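Local coordinates for protein signal recognition particle receptor FtsY (Sulfolobus acidocaldarius, PDB 5L3S) that acts as the receptor for the signal recognition particle, through a P-loop domain of the SRP54 type, at residues N110-T115 against I218-S223; A244-K249 against V270-V275. One frame throughout, in Å; residues are numbered along the deposited sequence.

Interaction 1 (N110-T115 against I218-S223); sequences NGVGKT and ILILDS. With MG (magnesium ion), chain S; GNP (phosphoaminophosphonic acid-guanylate ester), chain R; GNP (phosphoaminophosphonic acid-guanylate ester), chain I.
Val112 meets Ile220 where the phosphate-binding loop turns toward strand 216-222: CG2 of Val112 lies 3.6 Å from CG2 of Ile220, the two side chains crossing at a slant. CG2 of Val112 is set between the backbone N and the carbonyl carbon, and from there it also reaches the carbonyl O of Ile220. The other branch, CG1, lies beside the backbone N and packs on CB of Asp222. Two residues further along the chain, CG of Lys114 touches CG1 of Ile220 (3.9 Å). Side chain meets side chain here through carbon atoms, with one methyl also on a carbonyl O.

Beyond Lys114 CG the side chain bends at chi3 (-77°) and chi4 (-58°), curling its amine back over the loop. NZ then bonds two oxygens of phosphoaminophosphonic acid-guanylate ester (chain R), O2B at 2.6 Å and O3G at 2.7 Å, as well as the carbonyl of Val109. The amides of Gly113 and Lys114 converge on the same O2B, which therefore receives three N-H donors. Gly111 N bonds O3G and Thr115 N bonds O1B, while Thr115 OG1 coordinates the magnesium ion at 2.1 Å; O1G, O1B and three waters complete its six ligands. Gly113, the N-cap residue of helix 114-127, has a positive phi of 128°, a value that favours glycine.

Asp222 OD1 is held by the amide of Leu224. The chemistry is thus divided: hydrocarbon seats the loop on the strand, while N-H donors, a lysine and a metal face the phosphates and probably offset their negative charge.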
loop_
_atom_site.group_PDB
_atom_site.type_symbol
_atom_site.label_atom_id
_atom_site.label_comp_id
_atom_site.label_asym_id
_atom_site.label_seq_id
_atom_site.Cartn_x
_atom_site.Cartn_y
_atom_site.Cartn_z
ATOM N N ASN B 110 3.464 -4.164 7.150
ATOM C CA ASN B 110 3.678 -2.850 7.739
ATOM C C ASN B 110 2.952 -1.713 7.064
ATOM O O ASN B 110 3.000 -1.576 5.838
ATOM C CB ASN B 110 5.180 -2.537 7.729
ATOM C CG ASN B 110 5.967 -3.621 8.368
ATOM O OD1 ASN B 110 6.264 -4.643 7.733
ATOM N ND2 ASN B 110 6.298 -3.436 9.648
ATOM N N GLY B 111 2.302 -0.888 7.876
ATOM C CA GLY B 111 1.728 0.365 7.413
ATOM C C GLY B 111 0.355 0.271 6.732
ATOM O O GLY B 111 -0.206 1.309 6.357
ATOM N N VAL B 112 -0.192 -0.935 6.570
ATOM C CA VAL B 112 -1.481 -1.091 5.845
ATOM C C VAL B 112 -2.703 -0.482 6.534
ATOM O O VAL B 112 -3.692 -0.133 5.873
ATOM C CB VAL B 112 -1.828 -2.580 5.516
ATOM C CG1 VAL B 112 -0.870 -3.129 4.477
ATOM C CG2 VAL B 112 -1.879 -3.466 6.801
ATOM N N GLY B 113 -2.659 -0.379 7.858
ATOM C CA GLY B 113 -3.734 0.284 8.565
ATOM C C GLY B 113 -4.371 -0.476 9.720
ATOM O O GLY B 113 -5.483 -0.147 10.099
ATOM N N LYS B 114 -3.662 -1.453 10.289
ATOM C CA LYS B 114 -4.196 -2.283 11.371
ATOM C C LYS B 114 -4.689 -1.498 12.591
ATOM O O LYS B 114 -5.829 -1.684 13.040
ATOM C CB LYS B 114 -3.133 -3.308 11.813
ATOM C CG LYS B 114 -2.519 -4.110 10.658
ATOM C CD LYS B 114 -1.395 -5.032 11.131
ATOM C CE LYS B 114 -0.078 -4.249 11.409
ATOM N NZ LYS B 114 0.383 -3.507 10.185
ATOM N N THR B 115 -3.812 -0.662 13.139
ATOM C CA THR B 115 -4.059 0.088 14.373
ATOM C C THR B 115 -5.241 1.041 14.235
ATOM O O THR B 115 -6.136 1.083 15.082
ATOM C CB THR B 115 -2.767 0.829 14.807
ATOM O OG1 THR B 115 -1.745 -0.140 15.102
ATOM C CG2 THR B 115 -3.017 1.728 16.003
ATOM N N ILE B 218 -8.517 -11.367 11.181
ATOM C CA ILE B 218 -8.704 -10.432 10.084
ATOM C C ILE B 218 -7.364 -9.979 9.514
ATOM O O ILE B 218 -6.543 -9.404 10.220
ATOM C CB ILE B 218 -9.493 -9.181 10.512
ATOM C CG1 ILE B 218 -10.868 -9.586 11.065
ATOM C CG2 ILE B 218 -9.657 -8.222 9.329
ATOM C CD1 ILE B 218 -11.702 -8.415 11.544
ATOM N N LEU B 219 -7.166 -10.253 8.232
ATOM C CA LEU B 219 -6.011 -9.744 7.508
ATOM C C LEU B 219 -6.349 -8.353 7.007
ATOM O O LEU B 219 -7.430 -8.128 6.448
ATOM C CB LEU B 219 -5.679 -10.659 6.330
ATOM C CG LEU B 219 -4.621 -10.109 5.351
ATOM C CD1 LEU B 219 -3.276 -9.959 6.027
ATOM C CD2 LEU B 219 -4.552 -10.997 4.075
ATOM N N ILE B 220 -5.437 -7.409 7.227
ATOM C CA ILE B 220 -5.598 -6.072 6.669
ATOM C C ILE B 220 -4.779 -5.928 5.374
ATOM O O ILE B 220 -3.593 -6.230 5.354
ATOM C CB ILE B 220 -5.180 -4.983 7.673
ATOM C CG1 ILE B 220 -5.923 -5.167 9.011
ATOM C CG2 ILE B 220 -5.457 -3.608 7.089
ATOM C CD1 ILE B 220 -7.436 -5.194 8.845
ATOM N N LEU B 221 -5.441 -5.512 4.296
ATOM C CA LEU B 221 -4.779 -5.226 3.021
ATOM C C LEU B 221 -5.016 -3.767 2.627
ATOM O O LEU B 221 -6.093 -3.216 2.854
ATOM C CB LEU B 221 -5.285 -6.178 1.905
ATOM C CG LEU B 221 -5.013 -7.681 2.103
ATOM C CD1 LEU B 221 -5.741 -8.552 1.078
ATOM C CD2 LEU B 221 -3.499 -7.984 2.075
ATOM N N ASP B 222 -3.993 -3.151 2.034
ATOM C CA ASP B 222 -4.043 -1.780 1.538
ATOM C C ASP B 222 -4.630 -1.782 0.123
ATOM O O ASP B 222 -4.079 -2.419 -0.776
ATOM C CB ASP B 222 -2.596 -1.233 1.481
ATOM C CG ASP B 222 -2.523 0.271 1.247
ATOM O OD1 ASP B 222 -3.404 0.834 0.562
ATOM O OD2 ASP B 222 -1.560 0.893 1.764
ATOM N N SER B 223 -5.724 -1.057 -0.092
ATOM C CA SER B 223 -6.351 -1.057 -1.426
ATOM C C SER B 223 -5.531 -0.343 -2.502
ATOM O O SER B 223 -5.820 -0.496 -3.691
ATOM C CB SER B 223 -7.761 -0.480 -1.387
ATOM O OG SER B 223 -7.734 0.911 -1.138
HETATM MG MG MG S . 0.041 -0.512 13.988
HETATM P PG GNP R . 2.123 -0.557 11.554
HETATM O O1G GNP R . 1.599 -0.916 12.924
HETATM O O2G GNP R . 3.411 0.252 11.619
HETATM O O3G GNP R . 2.423 -1.746 10.667
HETATM N N3B GNP R . 1.030 0.345 10.811
HETATM P PB GNP R . -0.544 -0.067 10.803
HETATM O O1B GNP R . -0.992 -0.333 12.170
HETATM O O2B GNP R . -0.732 -1.200 9.885
HETATM O O3A GNP R . -1.258 1.149 10.252
HETATM P PA GNP R . -1.718 2.429 10.963
HETATM O O1A GNP R . -3.021 2.202 11.667
HETATM O O2A GNP R . -0.609 3.022 11.773
HETATM O "O5'" GNP R . -2.104 3.408 9.800
HETATM C "C5'" GNP R . -1.115 3.949 8.867
HETATM C "C4'" GNP R . -1.648 5.246 8.284
HETATM O "O4'" GNP R . -2.756 4.974 7.348
HETATM C "C3'" GNP R . -2.212 6.203 9.315
HETATM O "O3'" GNP R . -1.934 7.528 8.898
HETATM C "C2'" GNP R . -3.727 5.942 9.246
HETATM O "O2'" GNP R . -4.466 7.081 9.651
HETATM C "C1'" GNP R . -3.850 5.777 7.723
HETATM N N9 GNP R . -5.070 5.072 7.333
HETATM C C8 GNP R . -5.560 3.884 7.806
HETATM N N7 GNP R . -6.686 3.507 7.226
HETATM C C5 GNP R . -6.930 4.526 6.309
HETATM C C6 GNP R . -7.994 4.686 5.395
HETATM O O6 GNP R . -8.955 3.917 5.250
HETATM N N1 GNP R . -7.884 5.866 4.654
HETATM C C2 GNP R . -6.834 6.764 4.777
HETATM N N2 GNP R . -6.850 7.849 4.004
HETATM N N3 GNP R . -5.833 6.616 5.637
HETATM C C4 GNP R . -5.950 5.489 6.366
HETATM P PG GNP I . 1.946 7.894 8.465
HETATM O O1G GNP I . 0.681 7.401 9.182
HETATM O O2G GNP I . 2.581 9.058 9.172
HETATM O O3G GNP I . 1.514 8.174 7.039
HETATM N N3B GNP I . 2.957 6.639 8.390
HETATM P PB GNP I . 4.499 6.754 7.824
HETATM O O1B GNP I . 5.145 7.735 8.688
HETATM O O2B GNP I . 4.465 6.997 6.365
HETATM O O3A GNP I . 5.133 5.352 7.980
HETATM P PA GNP I . 5.752 4.741 9.289
HETATM O O1A GNP I . 4.836 4.849 10.441
HETATM O O2A GNP I . 7.117 5.289 9.472
HETATM O "O5'" GNP I . 5.992 3.228 8.929
HETATM C "C5'" GNP I . 4.923 2.361 8.537
HETATM C "C4'" GNP I . 5.376 0.937 8.833
HETATM O "O4'" GNP I . 6.349 0.499 7.853
HETATM C "C3'" GNP I . 6.085 0.758 10.175
HETATM O "O3'" GNP I . 5.727 -0.501 10.707
HETATM C "C2'" GNP I . 7.577 0.753 9.810
HETATM O "O2'" GNP I . 8.316 -0.004 10.747
HETATM C "C1'" GNP I . 7.516 0.009 8.480
HETATM N N9 GNP I . 8.590 0.221 7.499
HETATM C C8 GNP I . 9.101 1.396 6.987
HETATM N N7 GNP I . 10.024 1.193 6.061
HETATM C C5 GNP I . 10.109 -0.209 5.946
HETATM C C6 GNP I . 10.912 -1.068 5.146
HETATM O O6 GNP I . 11.783 -0.762 4.297
HETATM N N1 GNP I . 10.638 -2.417 5.385
HETATM C C2 GNP I . 9.716 -2.887 6.286
HETATM N N2 GNP I . 9.574 -4.216 6.425
HETATM N N3 GNP I . 8.988 -2.091 7.037
HETATM C C4 GNP I . 9.223 -0.793 6.828
HETATM O O HOH W 1 -0.622 -2.458 14.264
HETATM O O HOH W 2 0.262 1.543 13.964
HETATM O O HOH W 3 1.140 -0.517 15.767
#

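Interaction 2 (A244-K249 against V270-V275); sequences AVILTK and VVYMGV. With GNP (phosphoaminophosphonic acid-guanylate ester), chain R.
Chi1 of -69° in Ile246 sets CG1 anti to the carbonyl carbon, and chi2 of 174° extends CD1 from it to within 4.0 Å of CD2 of Tyr272. The two side chains cross at a slant in the beta-alpha-beta unit of the P-loop domain, where strands 244-248 and 270-274 run parallel and helix 258-266 connects them. On the opposite face, Leu247 and Val270 meet at about a right angle, CG of Leu247 lying 3.8 Å from CG1 of Val270, and that helix covers both. At the start of the pair, CB of Ala244 packs against CG1 of Val271.

Three backbone bonds join the strands. Val271 N bonds Val245 O and Gly274 N bonds Leu247 O at 2.8 Å. Between them Leu247 N reaches Tyr272 O at a longer 3.3 Å. The buried amide of Tyr272 has no partner in the model.

At their C-terminal ends the strands meet the base of the chain R ligand. CG of Lys249 packs on C5 and C6 of its ring system, while NZ goes on to a salt bridge with OD2 of Asp222. Gly274 C lies 3.1 Å from O6 of the ligand, and this same O6 accepts a hydrogen bond from Lys249 N at 2.9 Å.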
loop_
_atom_site.group_PDB
_atom_site.type_symbol
_atom_site.label_atom_id
_atom_site.label_comp_id
_atom_site.label_asym_id
_atom_site.label_seq_id
_atom_site.Cartn_x
_atom_site.Cartn_y
_atom_site.Cartn_z
ATOM N N ALA B 244 -11.320 -13.371 7.266
ATOM C CA ALA B 244 -11.797 -12.290 6.405
ATOM C C ALA B 244 -10.761 -11.176 6.240
ATOM O O ALA B 244 -9.735 -11.157 6.914
ATOM C CB ALA B 244 -13.091 -11.716 6.927
ATOM N N VAL B 245 -11.055 -10.241 5.341
ATOM C CA VAL B 245 -10.131 -9.159 5.052
ATOM C C VAL B 245 -10.851 -7.836 5.264
ATOM O O VAL B 245 -12.051 -7.720 4.975
ATOM C CB VAL B 245 -9.660 -9.265 3.577
ATOM C CG1 VAL B 245 -8.992 -7.983 3.106
ATOM C CG2 VAL B 245 -8.733 -10.465 3.408
ATOM N N ILE B 246 -10.124 -6.845 5.763
ATOM C CA ILE B 246 -10.565 -5.461 5.669
ATOM C C ILE B 246 -9.600 -4.718 4.731
ATOM O O ILE B 246 -8.387 -4.805 4.895
ATOM C CB ILE B 246 -10.643 -4.790 7.071
ATOM C CG1 ILE B 246 -11.803 -5.404 7.879
ATOM C CG2 ILE B 246 -10.813 -3.269 6.942
ATOM C CD1 ILE B 246 -11.882 -4.927 9.355
ATOM N N LEU B 247 -10.154 -4.020 3.740
ATOM C CA LEU B 247 -9.365 -3.238 2.782
ATOM C C LEU B 247 -9.367 -1.783 3.205
ATOM O O LEU B 247 -10.438 -1.211 3.427
ATOM C CB LEU B 247 -10.008 -3.318 1.389
ATOM C CG LEU B 247 -10.129 -4.679 0.722
ATOM C CD1 LEU B 247 -10.629 -4.505 -0.719
ATOM C CD2 LEU B 247 -8.779 -5.365 0.740
ATOM N N THR B 248 -8.185 -1.167 3.287
ATOM C CA THR B 248 -8.082 0.219 3.744
ATOM C C THR B 248 -7.771 1.212 2.618
ATOM O O THR B 248 -7.378 0.819 1.520
ATOM C CB THR B 248 -6.936 0.362 4.765
ATOM O OG1 THR B 248 -5.711 -0.002 4.126
ATOM C CG2 THR B 248 -7.174 -0.556 5.991
ATOM N N LYS B 249 -7.942 2.501 2.919
ATOM C CA LYS B 249 -7.493 3.586 2.058
ATOM C C LYS B 249 -8.209 3.603 0.718
ATOM O O LYS B 249 -7.661 4.051 -0.276
ATOM C CB LYS B 249 -5.966 3.535 1.860
ATOM C CG LYS B 249 -5.182 3.533 3.173
ATOM C CD LYS B 249 -3.659 3.356 2.932
ATOM C CE LYS B 249 -2.960 2.937 4.257
ATOM N NZ LYS B 249 -1.513 2.587 4.057
ATOM N N VAL B 270 -14.047 -9.927 1.781
ATOM C CA VAL B 270 -13.797 -8.631 2.372
ATOM C C VAL B 270 -15.033 -8.304 3.187
ATOM O O VAL B 270 -16.150 -8.416 2.674
ATOM C CB VAL B 270 -13.618 -7.557 1.290
ATOM C CG1 VAL B 270 -13.449 -6.174 1.927
ATOM C CG2 VAL B 270 -12.422 -7.890 0.385
ATOM N N VAL B 271 -14.862 -7.938 4.457
ATOM C CA VAL B 271 -16.029 -7.647 5.299
ATOM C C VAL B 271 -16.280 -6.145 5.491
ATOM O O VAL B 271 -17.425 -5.719 5.633
ATOM C CB VAL B 271 -15.965 -8.369 6.674
ATOM C CG1 VAL B 271 -16.239 -9.854 6.507
ATOM C CG2 VAL B 271 -14.603 -8.118 7.347
ATOM N N TYR B 272 -15.219 -5.343 5.501
ATOM C CA TYR B 272 -15.383 -3.898 5.608
ATOM C C TYR B 272 -14.360 -3.187 4.745
ATOM O O TYR B 272 -13.364 -3.769 4.354
ATOM C CB TYR B 272 -15.194 -3.423 7.053
ATOM C CG TYR B 272 -16.174 -4.006 8.007
ATOM C CD1 TYR B 272 -17.447 -3.478 8.119
ATOM C CD2 TYR B 272 -15.841 -5.101 8.788
ATOM C CE1 TYR B 272 -18.376 -4.014 8.986
ATOM C CE2 TYR B 272 -16.767 -5.663 9.656
ATOM C CZ TYR B 272 -18.031 -5.110 9.754
ATOM O OH TYR B 272 -18.955 -5.651 10.614
ATOM N N MET B 273 -14.624 -1.921 4.448
ATOM C CA MET B 273 -13.631 -1.086 3.800
ATOM C C MET B 273 -13.399 0.208 4.578
ATOM O O MET B 273 -14.349 0.875 4.995
ATOM C CB MET B 273 -14.066 -0.773 2.375
ATOM C CG MET B 273 -13.940 -1.975 1.435
ATOM S SD MET B 273 -14.666 -1.547 -0.124
ATOM C CE MET B 273 -16.326 -1.238 0.466
ATOM N N GLY B 274 -12.132 0.556 4.748
ATOM C CA GLY B 274 -11.751 1.825 5.336
ATOM C C GLY B 274 -11.751 2.914 4.288
ATOM O O GLY B 274 -11.217 2.740 3.202
ATOM N N VAL B 275 -12.387 4.033 4.597
ATOM C CA VAL B 275 -12.506 5.104 3.626
ATOM C C VAL B 275 -12.088 6.457 4.205
ATOM O O VAL B 275 -12.617 7.491 3.823
ATOM C CB VAL B 275 -13.954 5.193 3.078
ATOM C CG1 VAL B 275 -14.286 3.962 2.244
ATOM C CG2 VAL B 275 -14.937 5.336 4.223
HETATM P PG GNP R . 2.123 -0.557 11.554
HETATM O O1G GNP R . 1.599 -0.916 12.924
HETATM O O2G GNP R . 3.411 0.252 11.619
HETATM O O3G GNP R . 2.423 -1.746 10.667
HETATM N N3B GNP R . 1.030 0.345 10.811
HETATM P PB GNP R . -0.544 -0.067 10.803
HETATM O O1B GNP R . -0.992 -0.333 12.170
HETATM O O2B GNP R . -0.732 -1.200 9.885
HETATM O O3A GNP R . -1.258 1.149 10.252
HETATM P PA GNP R . -1.718 2.429 10.963
HETATM O O1A GNP R . -3.021 2.202 11.667
HETATM O O2A GNP R . -0.609 3.022 11.773
HETATM O "O5'" GNP R . -2.104 3.408 9.800
HETATM C "C5'" GNP R . -1.115 3.949 8.867
HETATM C "C4'" GNP R . -1.648 5.246 8.284
HETATM O "O4'" GNP R . -2.756 4.974 7.348
HETATM C "C3'" GNP R . -2.212 6.203 9.315
HETATM O "O3'" GNP R . -1.934 7.528 8.898
HETATM C "C2'" GNP R . -3.727 5.942 9.246
HETATM O "O2'" GNP R . -4.466 7.081 9.651
HETATM C "C1'" GNP R . -3.850 5.777 7.723
HETATM N N9 GNP R . -5.070 5.072 7.333
HETATM C C8 GNP R . -5.560 3.884 7.806
HETATM N N7 GNP R . -6.686 3.507 7.226
HETATM C C5 GNP R . -6.930 4.526 6.309
HETATM C C6 GNP R . -7.994 4.686 5.395
HETATM O O6 GNP R . -8.955 3.917 5.250
HETATM N N1 GNP R . -7.884 5.866 4.654
HETATM C C2 GNP R . -6.834 6.764 4.777
HETATM N N2 GNP R . -6.850 7.849 4.004
HETATM N N3 GNP R . -5.833 6.616 5.637
HETATM C C4 GNP R . -5.950 5.489 6.366
#

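In the fold
Interactions 1 and 2 follow in series along the chain, their centres about 8 Å apart, within one SRP54-type P-loop domain. They share a sheet in which strand 216-222 lies between strands 102-107 and 244-248, and strand 270-274 follows next. They also touch directly: Thr248 OG1 is probably hydrogen-bonded to Val112 O, and Ser223 OG to Thr248 O. Both reach the chain R ligand from the C-terminal ends of parallel strands, 110-115 binding its phosphates, Lys249 bonding its base and Gly274 lying against O6. The chain R ligand is therefore bound at both ends by neighbouring parts of a single P-loop fold.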